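Local coordinates for Cgl0159-like domain-containing protein (Corynebacterium glutamicum, PDB 3FOK) that is of unknown function but belongs to the Cgl0159-like family of TIM-barrel proteins, whose fold suggests an enzyme, at residues A67-Y70 / E71-E74. Residues are numbered along the deposited sequence; the frame is centred on the assembly and turned at random.
Sequences ANRY and ELLE
The side-chain amide of Asn68 and the carboxylate of Glu71 are stacked, their planes only 12° apart although the two side chains cross at about a right angle. OD1 of Asn68 lies 3.2 Å from CG and 3.5 Å from CD of Glu71, a stack held by van der Waals contact. The amide swings in beside its own carbonyl carbon (chi1 -178°), toward the N-H groups of Tyr70 and Glu71. As modelled, ND2 of Asn68 is 2.8 Å from Tyr70 N and 3.0 Å from Glu71 N, donor against donor in both pairs. The amide may therefore be modelled flipped, since OD1 in the place of ND2 could accept there as a side-chain N-cap does.

The Arg69 and Leu72 side chains run side by side, pointing the same way, and CD1 of Leu72 approaches NH1 of Arg69 obliquely at 3.6 Å. Bends at chi2 and chi3 bring the Arg69 head to this level, where NH2 forms a salt bridge with Asp93; Ile94, from helix 92-100, touches both Arg69 and Leu72. The Tyr70 ring meets Phe11 edge-to-face while OH is hydrogen-bonded to NH1 of Arg15.

Backbone evidence for the turn centres on Asn68 O. It accepts Leu72 N at 3.0 Å, a weak bond from Glu71 N and a water that also reaches Glu71 OE1 weakly. The next two i to i+4 bonds, Leu73 N to Arg69 O at 2.9 Å and Glu74 N to Tyr70 O, continue the ladder. Asn68 packs on Glu234 and Tyr70 on Thr236 of a neighbouring subunit, so this end of the helix is part of a subunit interface. Asn68 holds the N-cap position, its backbone O taking the first i+4 bond, with no side-chain cap bond as modelled, at the start of helix 69-81, the crossover helix joining parallel strands 44-48 and 87-90 in a beta-alpha-beta unit of the TIM barrel.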
ATOM      1  N   ALA A  67       0.117 -17.759  30.777  1.00 30.62           N
ATOM      2  CA  ALA A  67      -0.728 -18.617  29.951  1.00 28.32           C
ATOM      3  C   ALA A  67      -2.134 -18.648  30.543  1.00 25.95           C
ATOM      4  O   ALA A  67      -3.126 -18.656  29.818  1.00 24.15           O
ATOM      5  CB  ALA A  67      -0.153 -20.030  29.890  1.00 28.82           C
ATOM      6  N   ASN A  68      -2.210 -18.660  31.869  1.00 24.58           N
ATOM      7  CA  ASN A  68      -3.494 -18.671  32.559  1.00 22.67           C
ATOM      8  C   ASN A  68      -3.944 -17.225  32.732  1.00 23.21           C
ATOM      9  O   ASN A  68      -3.438 -16.504  33.593  1.00 22.88           O
ATOM     10  CB  ASN A  68      -3.352 -19.358  33.921  1.00 22.71           C
ATOM     11  CG  ASN A  68      -4.668 -19.457  34.669  1.00 23.77           C
ATOM     12  OD1 ASN A  68      -4.895 -20.408  35.420  1.00 22.67           O
ATOM     13  ND2 ASN A  68      -5.540 -18.469  34.476  1.00 23.48           N
ATOM     14  N   ARG A  69      -4.900 -16.808  31.908  1.00 21.96           N
ATOM     15  CA  ARG A  69      -5.401 -15.444  31.945  1.00 20.97           C
ATOM     16  C   ARG A  69      -6.098 -15.076  33.253  1.00 21.09           C
ATOM     17  O   ARG A  69      -6.033 -13.922  33.690  1.00 19.18           O
ATOM     18  CB  ARG A  69      -6.339 -15.206  30.757  1.00 22.21           C
ATOM     19  CG  ARG A  69      -6.914 -13.796  30.679  1.00 21.91           C
ATOM     20  CD  ARG A  69      -5.831 -12.720  30.527  1.00 23.35           C
ATOM     21  NE  ARG A  69      -5.569 -12.350  29.135  1.00 23.70           N
ATOM     22  CZ  ARG A  69      -4.546 -12.799  28.413  1.00 27.09           C
ATOM     23  NH1 ARG A  69      -3.669 -13.646  28.943  1.00 30.36           N
ATOM     24  NH2 ARG A  69      -4.390 -12.387  27.160  1.00 27.59           N
ATOM     25  N   TYR A  70      -6.761 -16.041  33.883  1.00 21.19           N
ATOM     26  CA  TYR A  70      -7.447 -15.763  35.140  1.00 21.41           C
ATOM     27  C   TYR A  70      -6.455 -15.427  36.247  1.00 22.98           C
ATOM     28  O   TYR A  70      -6.701 -14.533  37.054  1.00 23.59           O
ATOM     29  CB  TYR A  70      -8.318 -16.949  35.538  1.00 19.52           C
ATOM     30  CG  TYR A  70      -9.533 -17.099  34.653  1.00 18.46           C
ATOM     31  CD1 TYR A  70     -10.683 -16.344  34.882  1.00 16.98           C
ATOM     32  CD2 TYR A  70      -9.516 -17.961  33.556  1.00 17.26           C
ATOM     33  CE1 TYR A  70     -11.788 -16.445  34.035  1.00 18.16           C
ATOM     34  CE2 TYR A  70     -10.608 -18.066  32.708  1.00 16.93           C
ATOM     35  CZ  TYR A  70     -11.738 -17.307  32.949  1.00 17.96           C
ATOM     36  OH  TYR A  70     -12.816 -17.408  32.102  1.00 19.32           O
ATOM     37  N   GLU A  71      -5.328 -16.131  36.281  1.00 24.77           N
ATOM     38  CA  GLU A  71      -4.319 -15.855  37.297  1.00 26.51           C
ATOM     39  C   GLU A  71      -3.619 -14.548  36.959  1.00 25.76           C
ATOM     40  O   GLU A  71      -3.241 -13.794  37.849  1.00 26.28           O
ATOM     41  CB  GLU A  71      -3.276 -16.971  37.369  1.00 29.45           C
ATOM     42  CG  GLU A  71      -3.833 -18.353  37.607  1.00 34.30           C
ATOM     43  CD  GLU A  71      -2.756 -19.345  38.007  1.00 37.61           C
ATOM     44  OE1 GLU A  71      -1.593 -19.164  37.581  1.00 39.81           O
ATOM     45  OE2 GLU A  71      -3.075 -20.310  38.736  1.00 38.02           O
ATOM     46  N   LEU A  72      -3.445 -14.286  35.669  1.00 24.79           N
ATOM     47  CA  LEU A  72      -2.794 -13.059  35.233  1.00 23.37           C
ATOM     48  C   LEU A  72      -3.614 -11.889  35.760  1.00 23.08           C
ATOM     49  O   LEU A  72      -3.070 -10.943  36.325  1.00 23.20           O
ATOM     50  CB  LEU A  72      -2.732 -12.991  33.705  1.00 23.82           C
ATOM     51  CG  LEU A  72      -1.646 -12.116  33.061  1.00 24.84           C
ATOM     52  CD1 LEU A  72      -2.021 -11.850  31.612  1.00 24.44           C
ATOM     53  CD2 LEU A  72      -1.497 -10.798  33.805  1.00 25.05           C
ATOM     54  N   LEU A  73      -4.930 -11.967  35.583  1.00 22.36           N
ATOM     55  CA  LEU A  73      -5.822 -10.915  36.047  1.00 23.06           C
ATOM     56  C   LEU A  73      -5.778 -10.771  37.567  1.00 24.07           C
ATOM     57  O   LEU A  73      -5.798  -9.655  38.084  1.00 22.80           O
ATOM     58  CB  LEU A  73      -7.255 -11.189  35.572  1.00 22.44           C
ATOM     59  CG  LEU A  73      -7.495 -11.045  34.061  1.00 21.62           C
ATOM     60  CD1 LEU A  73      -8.913 -11.476  33.708  1.00 20.95           C
ATOM     61  CD2 LEU A  73      -7.259  -9.604  33.644  1.00 19.20           C
ATOM     62  N   GLU A  74      -5.710 -11.892  38.280  1.00 25.19           N
ATOM     63  CA  GLU A  74      -5.650 -11.856  39.740  1.00 27.19           C
ATOM     64  C   GLU A  74      -4.375 -11.150  40.181  1.00 27.09           C
ATOM     65  O   GLU A  74      -4.404 -10.240  41.010  1.00 27.86           O
ATOM     66  CB  GLU A  74      -5.660 -13.274  40.322  1.00 29.12           C
ATOM     67  CG  GLU A  74      -6.838 -13.582  41.243  1.00 34.07           C
ATOM     68  CD  GLU A  74      -6.969 -12.604  42.401  1.00 36.38           C
ATOM     69  OE1 GLU A  74      -6.029 -12.497  43.219  1.00 38.04           O
ATOM     70  OE2 GLU A  74      -8.022 -11.940  42.492  1.00 37.63           O
TER
HETATM   71  O   HOH W   1      -0.844 -16.802  35.279  1.00 27.57           O